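Local coordinates for titin (Homo sapiens, PDB 6H4L), which forms a structural filament of the muscle sarcomere, represented here by an immunoglobulin-like domain of its M-band segment, and probably also carries protein kinase activity, at residues His18-Gly23 against Leu69-Asp74; Thr26-Asn31 against Leu64-Leu69; Gly77-Val82 against Ala94-Thr99. One frame throughout, in Å; residues are numbered along the deposited sequence.

Contact 1: His18-Gly23 against Leu69-Asp74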
ATOM      1  N   HIS A  18      -0.079  -1.441  12.360  1.00 29.43           N
ATOM      2  CA  HIS A  18      -0.236  -0.451  13.410  1.00 33.99           C
ATOM      3  C   HIS A  18      -1.677  -0.190  13.826  1.00 34.48           C
ATOM      4  O   HIS A  18      -2.630  -0.692  13.226  1.00 33.49           O
ATOM      5  CB  HIS A  18       0.466   0.867  13.039  1.00 37.92           C
ATOM      6  CG  HIS A  18      -0.129   1.562  11.854  1.00 34.76           C
ATOM      7  ND1 HIS A  18       0.100   1.151  10.557  1.00 34.04           N
ATOM      8  CD2 HIS A  18      -0.935   2.647  11.766  1.00 34.75           C
ATOM      9  CE1 HIS A  18      -0.544   1.948   9.723  1.00 31.22           C
ATOM     10  NE2 HIS A  18      -1.177   2.865  10.430  1.00 33.84           N
ATOM     11  N   ARG A  19      -1.803   0.602  14.880  1.00 34.18           N
ATOM     12  CA  ARG A  19      -3.094   0.981  15.433  1.00 37.09           C
ATOM     13  C   ARG A  19      -3.357   2.434  15.093  1.00 44.47           C
ATOM     14  O   ARG A  19      -2.426   3.208  14.862  1.00 41.58           O
ATOM     15  CB  ARG A  19      -3.095   0.815  16.953  1.00 41.07           C
ATOM     16  CG  ARG A  19      -2.893  -0.606  17.436  1.00 50.37           C
ATOM     17  N   VAL A  20      -4.630   2.801  15.056  1.00 39.08           N
ATOM     18  CA  VAL A  20      -5.012   4.189  14.871  1.00 40.96           C
ATOM     19  C   VAL A  20      -6.304   4.418  15.634  1.00 39.85           C
ATOM     20  O   VAL A  20      -7.212   3.586  15.586  1.00 39.74           O
ATOM     21  CB  VAL A  20      -5.195   4.543  13.380  1.00 42.46           C
ATOM     22  CG1 VAL A  20      -6.361   3.778  12.784  1.00 39.66           C
ATOM     23  CG2 VAL A  20      -5.385   6.048  13.203  1.00 36.86           C
ATOM     24  N   PRO A  21      -6.370   5.521  16.390  1.00 42.23           N
ATOM     25  CA  PRO A  21      -7.616   5.856  17.083  1.00 47.18           C
ATOM     26  C   PRO A  21      -8.745   6.105  16.089  1.00 47.05           C
ATOM     27  O   PRO A  21      -8.524   6.705  15.035  1.00 41.25           O
ATOM     28  CB  PRO A  21      -7.268   7.154  17.819  1.00 47.02           C
ATOM     29  CG  PRO A  21      -5.789   7.108  17.992  1.00 43.02           C
ATOM     30  CD  PRO A  21      -5.265   6.423  16.758  1.00 43.54           C
ATOM     31  N   CYS A  22      -9.940   5.632  16.425  1.00 50.84           N
ATOM     32  CA  CYS A  22     -11.128   5.891  15.623  1.00 54.59           C
ATOM     33  C   CYS A  22     -11.209   7.364  15.239  1.00 42.53           C
ATOM     34  O   CYS A  22     -11.028   8.244  16.082  1.00 48.49           O
ATOM     35  CB  CYS A  22     -12.380   5.462  16.393  1.00 64.06           C
ATOM     36  SG  CYS A  22     -13.888   6.398  16.016  1.00 72.75           S
ATOM     37  N   GLY A  23     -11.457   7.624  13.959  1.00 41.95           N
ATOM     38  CA  GLY A  23     -11.636   8.977  13.469  1.00 42.76           C
ATOM     39  C   GLY A  23     -10.396   9.672  12.942  1.00 44.71           C
ATOM     40  O   GLY A  23     -10.495  10.680  12.243  1.00 41.23           O
ATOM     41  N   LEU A  69      -8.566   7.953   5.324  1.00 31.20           N
ATOM     42  CA  LEU A  69      -9.035   9.076   6.115  1.00 31.07           C
ATOM     43  C   LEU A  69     -10.186   8.649   7.014  1.00 32.09           C
ATOM     44  O   LEU A  69     -10.941   7.748   6.659  1.00 33.55           O
ATOM     45  CB  LEU A  69      -9.526  10.195   5.200  1.00 37.33           C
ATOM     46  CG  LEU A  69      -8.528  10.808   4.221  1.00 44.73           C
ATOM     47  CD1 LEU A  69      -9.166  12.027   3.569  1.00 49.75           C
ATOM     48  CD2 LEU A  69      -7.256  11.191   4.947  1.00 44.40           C
ATOM     49  N   ASP A  70     -10.307   9.301   8.168  1.00 39.23           N
ATOM     50  CA  ASP A  70     -11.447   9.136   9.062  1.00 48.47           C
ATOM     51  C   ASP A  70     -11.745   7.675   9.405  1.00 42.64           C
ATOM     52  O   ASP A  70     -12.855   7.192   9.206  1.00 36.51           O
ATOM     53  CB  ASP A  70     -12.671   9.783   8.444  1.00 37.23           C
ATOM     54  CG  ASP A  70     -13.871   9.732   9.364  1.00 39.95           C
ATOM     55  OD1 ASP A  70     -13.629   9.775  10.581  1.00 49.84           O
ATOM     56  OD2 ASP A  70     -14.984   9.595   8.837  1.00 41.53           O
ATOM     57  N   CYS A  71     -10.743   7.007   9.963  1.00 34.12           N
ATOM     58  CA  CYS A  71     -10.776   5.568  10.204  1.00 39.17           C
ATOM     59  C   CYS A  71     -11.827   5.087  11.188  1.00 41.67           C
ATOM     60  O   CYS A  71     -11.903   5.574  12.311  1.00 38.53           O
ATOM     61  CB  CYS A  71      -9.408   5.098  10.688  1.00 31.06           C
ATOM     62  SG  CYS A  71      -8.152   5.094   9.391  1.00 33.46           S
ATOM     63  N   HIS A  72     -12.615   4.104  10.762  1.00 35.97           N
ATOM     64  CA  HIS A  72     -13.594   3.467  11.635  1.00 38.21           C
ATOM     65  C   HIS A  72     -13.275   1.985  11.767  1.00 37.41           C
ATOM     66  O   HIS A  72     -12.306   1.496  11.168  1.00 35.86           O
ATOM     67  CB  HIS A  72     -15.010   3.650  11.086  1.00 44.97           C
ATOM     68  CG  HIS A  72     -15.422   5.081  10.925  1.00 44.89           C
ATOM     69  ND1 HIS A  72     -16.246   5.505   9.906  1.00 52.12           N
ATOM     70  CD2 HIS A  72     -15.128   6.183  11.655  1.00 42.07           C
ATOM     71  CE1 HIS A  72     -16.440   6.806  10.011  1.00 58.96           C
ATOM     72  NE2 HIS A  72     -15.777   7.241  11.067  1.00 50.06           N
ATOM     73  N   THR A  73     -14.082   1.269  12.545  1.00 42.93           N
ATOM     74  CA  THR A  73     -13.840  -0.150  12.777  1.00 45.63           C
ATOM     75  C   THR A  73     -13.801  -0.938  11.470  1.00 46.83           C
ATOM     76  O   THR A  73     -12.991  -1.858  11.313  1.00 45.99           O
ATOM     77  CB  THR A  73     -14.891  -0.754  13.719  1.00 50.80           C
ATOM     78  OG1 THR A  73     -14.876  -0.042  14.962  1.00 55.80           O
ATOM     79  CG2 THR A  73     -14.594  -2.223  13.975  1.00 53.85           C
ATOM     80  N   ASP A  74     -14.659  -0.557  10.530  1.00 43.51           N
ATOM     81  CA  ASP A  74     -14.753  -1.236   9.237  1.00 46.23           C
ATOM     82  C   ASP A  74     -13.473  -1.137   8.411  1.00 41.76           C
ATOM     83  O   ASP A  74     -13.285  -1.882   7.452  1.00 39.13           O
ATOM     84  CB  ASP A  74     -15.921  -0.672   8.425  1.00 49.92           C
TER

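Contact 2: Thr26-Asn31 against Leu64-Leu69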
ATOM      1  N   THR A  26      -4.755   7.739   8.664  1.00 28.18           N
ATOM      2  CA  THR A  26      -3.523   6.986   8.790  1.00 27.11           C
ATOM      3  C   THR A  26      -2.897   6.702   7.435  1.00 25.13           C
ATOM      4  O   THR A  26      -3.540   6.837   6.398  1.00 26.37           O
ATOM      5  CB  THR A  26      -3.754   5.682   9.572  1.00 30.26           C
ATOM      6  OG1 THR A  26      -2.504   5.200  10.081  1.00 31.48           O
ATOM      7  CG2 THR A  26      -4.421   4.634   8.699  1.00 28.60           C
ATOM      8  N   ARG A  27      -1.631   6.318   7.452  1.00 24.14           N
ATOM      9  CA  ARG A  27      -0.937   5.970   6.218  1.00 22.95           C
ATOM     10  C   ARG A  27      -0.186   4.671   6.378  1.00 21.26           C
ATOM     11  O   ARG A  27       0.311   4.370   7.467  1.00 24.43           O
ATOM     12  CB  ARG A  27       0.076   7.056   5.864  1.00 20.96           C
ATOM     13  CG  ARG A  27      -0.533   8.313   5.327  1.00 24.07           C
ATOM     14  CD  ARG A  27       0.504   9.401   5.083  1.00 26.18           C
ATOM     15  NE  ARG A  27      -0.151  10.589   4.543  1.00 29.08           N
ATOM     16  CZ  ARG A  27       0.373  11.810   4.556  1.00 34.50           C
ATOM     17  NH1 ARG A  27       1.567  12.013   5.100  1.00 31.49           N
ATOM     18  NH2 ARG A  27      -0.308  12.828   4.039  1.00 34.09           N
ATOM     19  N   PHE A  28      -0.101   3.925   5.278  1.00 18.39           N
ATOM     20  CA  PHE A  28       0.867   2.844   5.114  1.00 18.05           C
ATOM     21  C   PHE A  28       1.872   3.310   4.075  1.00 20.34           C
ATOM     22  O   PHE A  28       1.506   3.927   3.083  1.00 18.91           O
ATOM     23  CB  PHE A  28       0.191   1.567   4.620  1.00 19.99           C
ATOM     24  CG  PHE A  28      -0.635   0.856   5.677  1.00 21.96           C
ATOM     25  CD1 PHE A  28      -0.026   0.023   6.600  1.00 23.60           C
ATOM     26  CD2 PHE A  28      -2.010   0.999   5.716  1.00 24.67           C
ATOM     27  CE1 PHE A  28      -0.770  -0.644   7.559  1.00 28.80           C
ATOM     28  CE2 PHE A  28      -2.768   0.338   6.685  1.00 27.02           C
ATOM     29  CZ  PHE A  28      -2.144  -0.483   7.603  1.00 28.30           C
ATOM     30  N   ILE A  29       3.139   3.003   4.293  1.00 18.03           N
ATOM     31  CA  ILE A  29       4.181   3.453   3.367  1.00 17.61           C
ATOM     32  C   ILE A  29       5.126   2.293   3.107  1.00 20.01           C
ATOM     33  O   ILE A  29       5.491   1.576   4.029  1.00 19.72           O
ATOM     34  CB  ILE A  29       4.966   4.647   3.944  1.00 22.42           C
ATOM     35  CG1 ILE A  29       4.033   5.838   4.181  1.00 20.54           C
ATOM     36  CG2 ILE A  29       6.080   5.066   2.988  1.00 26.94           C
ATOM     37  CD1 ILE A  29       4.639   6.942   5.043  1.00 25.00           C
ATOM     38  N   LEU A  30       5.502   2.100   1.848  1.00 17.23           N
ATOM     39  CA  LEU A  30       6.540   1.119   1.533  1.00 18.10           C
ATOM     40  C   LEU A  30       7.420   1.680   0.437  1.00 17.86           C
ATOM     41  O   LEU A  30       7.115   2.703  -0.161  1.00 18.91           O
ATOM     42  CB  LEU A  30       5.956  -0.235   1.134  1.00 19.85           C
ATOM     43  CG  LEU A  30       5.145  -0.377  -0.146  1.00 16.87           C
ATOM     44  CD1 LEU A  30       5.156  -1.809  -0.641  1.00 20.30           C
ATOM     45  CD2 LEU A  30       3.688   0.039   0.133  1.00 18.36           C
ATOM     46  N   ASN A  31       8.564   1.043   0.208  1.00 17.67           N
ATOM     47  CA  ASN A  31       9.432   1.486  -0.860  1.00 20.72           C
ATOM     48  C   ASN A  31       9.742   0.325  -1.785  1.00 19.95           C
ATOM     49  O   ASN A  31      10.105  -0.753  -1.314  1.00 18.10           O
ATOM     50  CB  ASN A  31      10.749   2.000  -0.293  1.00 19.10           C
ATOM     51  CG  ASN A  31      11.609   2.647  -1.345  1.00 21.33           C
ATOM     52  OD1 ASN A  31      11.379   3.784  -1.745  1.00 22.83           O
ATOM     53  ND2 ASN A  31      12.609   1.917  -1.806  1.00 24.90           N
ATOM     54  N   LEU A  64       5.722   4.357  -2.009  1.00 16.68           N
ATOM     55  CA  LEU A  64       4.295   4.089  -2.193  1.00 16.88           C
ATOM     56  C   LEU A  64       3.595   4.444  -0.897  1.00 20.01           C
ATOM     57  O   LEU A  64       4.022   3.989   0.156  1.00 19.60           O
ATOM     58  CB  LEU A  64       4.065   2.608  -2.474  1.00 17.04           C
ATOM     59  CG  LEU A  64       4.956   2.025  -3.570  1.00 19.07           C
ATOM     60  CD1 LEU A  64       4.530   0.580  -3.785  1.00 20.98           C
ATOM     61  CD2 LEU A  64       4.820   2.842  -4.839  1.00 19.66           C
ATOM     62  N   THR A  65       2.528   5.241  -0.967  1.00 18.53           N
ATOM     63  CA  THR A  65       1.792   5.623   0.245  1.00 17.93           C
ATOM     64  C   THR A  65       0.316   5.360   0.016  1.00 22.21           C
ATOM     65  O   THR A  65      -0.221   5.713  -1.041  1.00 23.01           O
ATOM     66  CB  THR A  65       1.993   7.119   0.596  1.00 20.21           C
ATOM     67  OG1 THR A  65       3.403   7.407   0.693  1.00 23.36           O
ATOM     68  CG2 THR A  65       1.310   7.485   1.922  1.00 25.17           C
ATOM     69  N   LEU A  66      -0.318   4.713   0.994  1.00 19.85           N
ATOM     70  CA  LEU A  66      -1.774   4.575   1.025  1.00 17.38           C
ATOM     71  C   LEU A  66      -2.253   5.411   2.187  1.00 20.73           C
ATOM     72  O   LEU A  66      -1.748   5.278   3.293  1.00 24.38           O
ATOM     73  CB  LEU A  66      -2.192   3.120   1.251  1.00 18.90           C
ATOM     74  CG  LEU A  66      -3.703   2.910   1.502  1.00 21.53           C
ATOM     75  CD1 LEU A  66      -4.480   3.273   0.251  1.00 25.94           C
ATOM     76  CD2 LEU A  66      -4.002   1.460   1.914  1.00 22.41           C
ATOM     77  N   GLU A  67      -3.234   6.257   1.937  1.00 22.50           N
ATOM     78  CA  GLU A  67      -3.765   7.081   2.999  1.00 22.21           C
ATOM     79  C   GLU A  67      -5.241   6.741   3.169  1.00 26.95           C
ATOM     80  O   GLU A  67      -5.979   6.693   2.189  1.00 26.27           O
ATOM     81  CB  GLU A  67      -3.574   8.544   2.644  1.00 22.63           C
ATOM     82  CG  GLU A  67      -4.180   9.508   3.641  1.00 29.83           C
ATOM     83  CD  GLU A  67      -3.923  10.938   3.229  1.00 41.56           C
ATOM     84  OE1 GLU A  67      -4.531  11.386   2.233  1.00 43.97           O
ATOM     85  OE2 GLU A  67      -3.083  11.595   3.874  1.00 40.70           O
ATOM     86  N   ILE A  68      -5.635   6.453   4.402  1.00 26.24           N
ATOM     87  CA  ILE A  68      -7.037   6.167   4.722  1.00 25.36           C
ATOM     88  C   ILE A  68      -7.500   7.241   5.686  1.00 30.24           C
ATOM     89  O   ILE A  68      -6.888   7.437   6.739  1.00 29.77           O
ATOM     90  CB  ILE A  68      -7.189   4.782   5.383  1.00 27.59           C
ATOM     91  CG1 ILE A  68      -6.556   3.692   4.510  1.00 31.36           C
ATOM     92  CG2 ILE A  68      -8.672   4.476   5.665  1.00 28.92           C
ATOM     93  CD1 ILE A  68      -5.695   2.721   5.287  1.00 40.94           C
ATOM     94  N   LEU A  69      -8.566   7.953   5.324  1.00 31.20           N
ATOM     95  CA  LEU A  69      -9.035   9.076   6.115  1.00 31.07           C
ATOM     96  C   LEU A  69     -10.186   8.649   7.014  1.00 32.09           C
ATOM     97  O   LEU A  69     -10.941   7.748   6.659  1.00 33.55           O
ATOM     98  CB  LEU A  69      -9.526  10.195   5.200  1.00 37.33           C
ATOM     99  CG  LEU A  69      -8.528  10.808   4.221  1.00 44.73           C
ATOM    100  CD1 LEU A  69      -9.166  12.027   3.569  1.00 49.75           C
ATOM    101  CD2 LEU A  69      -7.256  11.191   4.947  1.00 44.40           C
TER

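Contact 3: Gly77-Val82 against Ala94-Thr99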
ATOM      1  N   GLY A  77      -8.132  -4.312   9.292  1.00 33.99           N
ATOM      2  CA  GLY A  77      -7.917  -5.512   8.511  1.00 36.49           C
ATOM      3  C   GLY A  77      -6.594  -5.481   7.787  1.00 33.98           C
ATOM      4  O   GLY A  77      -5.686  -4.727   8.156  1.00 36.30           O
ATOM      5  N   THR A  78      -6.492  -6.291   6.739  1.00 30.11           N
ATOM      6  CA  THR A  78      -5.249  -6.441   5.996  1.00 28.15           C
ATOM      7  C   THR A  78      -5.221  -5.536   4.778  1.00 32.62           C
ATOM      8  O   THR A  78      -6.140  -5.562   3.957  1.00 29.41           O
ATOM      9  CB  THR A  78      -5.069  -7.904   5.536  1.00 30.24           C
ATOM     10  OG1 THR A  78      -5.100  -8.770   6.681  1.00 36.51           O
ATOM     11  CG2 THR A  78      -3.757  -8.081   4.784  1.00 30.09           C
ATOM     12  N   TYR A  79      -4.156  -4.740   4.659  1.00 26.11           N
ATOM     13  CA  TYR A  79      -3.945  -3.916   3.479  1.00 22.03           C
ATOM     14  C   TYR A  79      -2.751  -4.467   2.749  1.00 20.81           C
ATOM     15  O   TYR A  79      -1.730  -4.752   3.371  1.00 27.76           O
ATOM     16  CB  TYR A  79      -3.728  -2.448   3.855  1.00 23.21           C
ATOM     17  CG  TYR A  79      -5.021  -1.803   4.304  1.00 25.44           C
ATOM     18  CD1 TYR A  79      -5.847  -1.152   3.394  1.00 22.32           C
ATOM     19  CD2 TYR A  79      -5.424  -1.883   5.624  1.00 25.18           C
ATOM     20  CE1 TYR A  79      -7.052  -0.584   3.797  1.00 26.50           C
ATOM     21  CE2 TYR A  79      -6.631  -1.315   6.039  1.00 28.04           C
ATOM     22  CZ  TYR A  79      -7.426  -0.666   5.116  1.00 29.25           C
ATOM     23  OH  TYR A  79      -8.619  -0.098   5.507  1.00 32.47           O
ATOM     24  N   ARG A  80      -2.898  -4.626   1.436  1.00 19.98           N
ATOM     25  CA  ARG A  80      -1.835  -5.208   0.624  1.00 21.74           C
ATOM     26  C   ARG A  80      -1.528  -4.337  -0.588  1.00 23.81           C
ATOM     27  O   ARG A  80      -2.444  -3.849  -1.257  1.00 22.03           O
ATOM     28  CB  ARG A  80      -2.257  -6.613   0.163  1.00 21.19           C
ATOM     29  CG  ARG A  80      -1.289  -7.255  -0.832  1.00 20.77           C
ATOM     30  CD  ARG A  80      -1.804  -8.594  -1.342  1.00 23.26           C
ATOM     31  NE  ARG A  80      -1.906  -9.610  -0.299  1.00 27.47           N
ATOM     32  CZ  ARG A  80      -0.943 -10.481  -0.012  1.00 28.12           C
ATOM     33  NH1 ARG A  80       0.211 -10.438  -0.670  1.00 26.99           N
ATOM     34  NH2 ARG A  80      -1.129 -11.389   0.940  1.00 34.65           N
ATOM     35  N   ALA A  81      -0.237  -4.157  -0.878  1.00 17.85           N
ATOM     36  CA  ALA A  81       0.201  -3.527  -2.116  1.00 19.51           C
ATOM     37  C   ALA A  81       0.767  -4.613  -3.008  1.00 19.64           C
ATOM     38  O   ALA A  81       1.477  -5.493  -2.525  1.00 20.63           O
ATOM     39  CB  ALA A  81       1.270  -2.472  -1.846  1.00 17.74           C
ATOM     40  N   VAL A  82       0.451  -4.552  -4.295  1.00 15.57           N
ATOM     41  CA  VAL A  82       1.056  -5.455  -5.273  1.00 16.96           C
ATOM     42  C   VAL A  82       1.726  -4.616  -6.351  1.00 20.08           C
ATOM     43  O   VAL A  82       1.079  -3.758  -6.954  1.00 20.08           O
ATOM     44  CB  VAL A  82       0.000  -6.351  -5.910  1.00 21.05           C
ATOM     45  CG1 VAL A  82       0.635  -7.286  -6.944  1.00 23.10           C
ATOM     46  CG2 VAL A  82      -0.725  -7.142  -4.824  1.00 24.27           C
ATOM     47  N   ALA A  94       0.076  -5.631   5.543  1.00 22.86           N
ATOM     48  CA  ALA A  94       0.145  -5.280   6.950  1.00 24.52           C
ATOM     49  C   ALA A  94      -1.274  -5.113   7.464  1.00 28.20           C
ATOM     50  O   ALA A  94      -2.222  -5.018   6.686  1.00 27.94           O
ATOM     51  CB  ALA A  94       0.945  -3.983   7.145  1.00 26.89           C
ATOM     52  N   THR A  95      -1.409  -5.068   8.782  0.67 26.97           N
ATOM     53  CA  THR A  95      -2.723  -4.967   9.397  0.67 27.87           C
ATOM     54  C   THR A  95      -2.974  -3.588   9.978  0.67 33.13           C
ATOM     55  O   THR A  95      -2.072  -2.952  10.520  0.67 32.65           O
ATOM     56  CB  THR A  95      -2.896  -6.003  10.517  0.67 33.34           C
ATOM     57  OG1 THR A  95      -1.934  -5.758  11.550  0.67 40.67           O
ATOM     58  CG2 THR A  95      -2.720  -7.409   9.977  0.67 30.60           C
ATOM     59  N   LEU A  96      -4.213  -3.131   9.852  1.00 30.80           N
ATOM     60  CA  LEU A  96      -4.661  -1.936  10.553  1.00 31.80           C
ATOM     61  C   LEU A  96      -5.610  -2.333  11.673  1.00 35.72           C
ATOM     62  O   LEU A  96      -6.542  -3.110  11.464  1.00 35.91           O
ATOM     63  CB  LEU A  96      -5.388  -0.993   9.599  1.00 30.25           C
ATOM     64  CG  LEU A  96      -5.764   0.353  10.224  1.00 33.94           C
ATOM     65  CD1 LEU A  96      -4.519   1.132  10.640  1.00 33.06           C
ATOM     66  CD2 LEU A  96      -6.634   1.164   9.275  1.00 34.55           C
ATOM     67  N   ASP A  97      -5.370  -1.799  12.865  1.00 31.96           N
ATOM     68  CA  ASP A  97      -6.308  -1.958  13.967  1.00 36.40           C
ATOM     69  C   ASP A  97      -6.811  -0.594  14.388  1.00 35.49           C
ATOM     70  O   ASP A  97      -6.069   0.203  14.959  1.00 41.97           O
ATOM     71  CB  ASP A  97      -5.653  -2.674  15.148  1.00 41.15           C
ATOM     72  CG  ASP A  97      -5.486  -4.162  14.906  1.00 71.00           C
ATOM     73  OD1 ASP A  97      -6.434  -4.794  14.391  1.00 80.23           O
ATOM     74  OD2 ASP A  97      -4.403  -4.698  15.223  1.00 79.06           O
ATOM     75  N   VAL A  98      -8.076  -0.325  14.089  1.00 43.38           N
ATOM     76  CA  VAL A  98      -8.700   0.924  14.504  1.00 42.95           C
ATOM     77  C   VAL A  98      -9.264   0.763  15.914  1.00 46.54           C
ATOM     78  O   VAL A  98     -10.164  -0.041  16.148  1.00 51.02           O
ATOM     79  CB  VAL A  98      -9.800   1.357  13.515  1.00 42.97           C
ATOM     80  CG1 VAL A  98     -10.298   2.753  13.850  1.00 42.36           C
ATOM     81  CG2 VAL A  98      -9.267   1.314  12.092  1.00 40.35           C
ATOM     82  N   THR A  99      -8.717   1.526  16.854  1.00 44.45           N
ATOM     83  CA  THR A  99      -9.055   1.368  18.267  1.00 54.00           C
ATOM     84  C   THR A  99     -10.058   2.417  18.738  1.00 61.13           C
ATOM     85  O   THR A  99     -10.022   3.563  18.294  1.00 60.13           O
ATOM     86  CB  THR A  99      -7.792   1.447  19.143  1.00 52.48           C
ATOM     87  OG1 THR A  99      -7.224   2.759  19.043  1.00 55.37           O
ATOM     88  CG2 THR A  99      -6.765   0.422  18.676  1.00 52.98           C
TER

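Contact 1: His18-Gly23 against Leu69-Asp74
The carbonyl oxygen of Cys71 is the best-held polar atom, gripped by one strong hydrogen bond and one weaker C-H contact. Gly23 N donates to Cys71 O at 2.7 Å, almost straight (170° at the hydrogen) and lying in the carbonyl plane. Beside it, Cys22 CA approaches Cys71 O to 3.4 Å, so the turn delivers two successive residues to one acceptor. Gly23 has a positive phi (93°), and a CB there would clash with the carbonyl oxygen of Cys22. In this immunoglobulin I-set domain the bond ties the turn following strand 18-20 to the loop joining strands 63-68 and 77-85, at one pole of the sandwich. Alongside the bond is an apolar patch: Val20 sets CG1 in the crowded position between backbone N and carbonyl carbon, and its tip comes 3.9 Å from Cys71 CB. Val98 of strand 88-98 touches both Val20 and Cys71, extending this patch. Next to Gly23, Asp70 turns CG anti to its backbone N, bringing OD1 to 3.6 Å from Gly23 CA. Asp70 and His72 both belong to a zinc site, and Asp70 O sits over the centre of the His72 imidazole, 3.4 Å above its plane.

Contact 2: Thr26-Asn31 against Leu64-Leu69
Six backbone bonds, equally divided between donors of the two strands, satisfy every amide and carbonyl of Thr26, Phe28, Leu30, Leu64, Leu66 and Ile68. These residues form three antiparallel hydrogen-bonded pairs, Thr26 with Ile68, Phe28 with Leu66 and Leu30 with Leu64. The straightest of the bonds runs from Leu64 N to Leu30 O, 2.8 Å long and 172° at the hydrogen. Between them lie the non-hydrogen-bonded pairs Arg27-Glu67 and Ile29-Thr65, where CA-H groups lean on the same carbonyls, as Arg27 CA does on Leu66 O at 3.1 Å. Glu67 and Thr65 send their own backbone bonds to His56 and Thr58 of the next strand. Strands 26-35 and 63-68 are the two central strands of one sheet of the immunoglobulin sandwich. On its outer face Arg27 and Glu67 lie side by side, both extended. They form a salt bridge in which the guanidinium, side-on, brings NE and NH2 to a single carboxylate oxygen: Arg27 NH2 is 3.0 Å from Glu67 OE2 and Arg27 NE is 3.2 Å from the same atom. OE2 is met from above the carboxylate plane, while it lies near the guanidinium plane; the other oxygen, OE1, is bonded to His56 ND1. On the inner face Ile68 CD1 meets the edge of the Phe28 ring, 4.0 Å from CE2, and Leu30 CD2 rests 3.7 Å from Leu64 CB. Thr26 is the polar exception there, its OG1 hydrogen-bonded to His18 NE2.

Contact 3: Gly77-Val82 against Ala94-Thr99
Tyr79 and Leu96 make the side-chain contact of this strand pair, and each owes its place to its torsions. Tyr79 holds CG anti to its carbonyl carbon (chi1 -73°), which brings CE2 of the ring obliquely to within 3.8 Å of Leu96 CB. Leu96 takes the other common course, CG anti to the backbone N (chi1 -174°), with CD2 extended, anti to CA, and 4.1 Å from the same Tyr79 CE2. Gly77, the partner of Leu96 across the sheet, brings no side chain to this face; at phi 131° a CB would collide with the preceding carbonyl. On the opposite face, Thr78 keeps OG1 beside the backbone N and CG2 anti to it, whereas Thr95, in the conformer described here (one of two), puts OG1 in the crowded position between N and the carbonyl carbon. Their side chains barely meet: Thr78 OG1 is 4.3 Å from Thr95 CG2. The frame for all this is four antiparallel backbone bonds, among them Leu96 N to Gly77 O at 2.8 Å and Tyr79 N to Ala94 O, also 2.8 Å. Past Tyr79 the two strands of the hairpin, 77-85 and 88-98, remain paired, Ala81 bonding with Asp92. The Tyr79 ring stacks on His44, and its OH is hydrogen-bonded to the backbone oxygen of Asp75, four residues earlier: the tyrosine corner typical of Greek-key immunoglobulin domains.

Contact 2 lies deepest, near the centre of the domain, while contact 3 is partly buried and contact 1 sits at the pole beside the zinc ion. Contacts 2 and 3 are antiparallel strand pairs on the two facing sheets, and their inner faces interlock: Tyr79 packs against Phe28, Leu66 and Ile68. Contact 1 joins the end of a strand and the turn after it to a loop, with a single backbone hydrogen bond across it, against six and four in contacts 2 and 3. It reaches both sheets nonetheless, through backbone bonds from Val20 and Cys22 to Thr99 and through Cys71 SG, packed on Thr26 CG2. The charged pairing of contact 2 lies on the sheet's outer face, while contact 1 supplies zinc ligands.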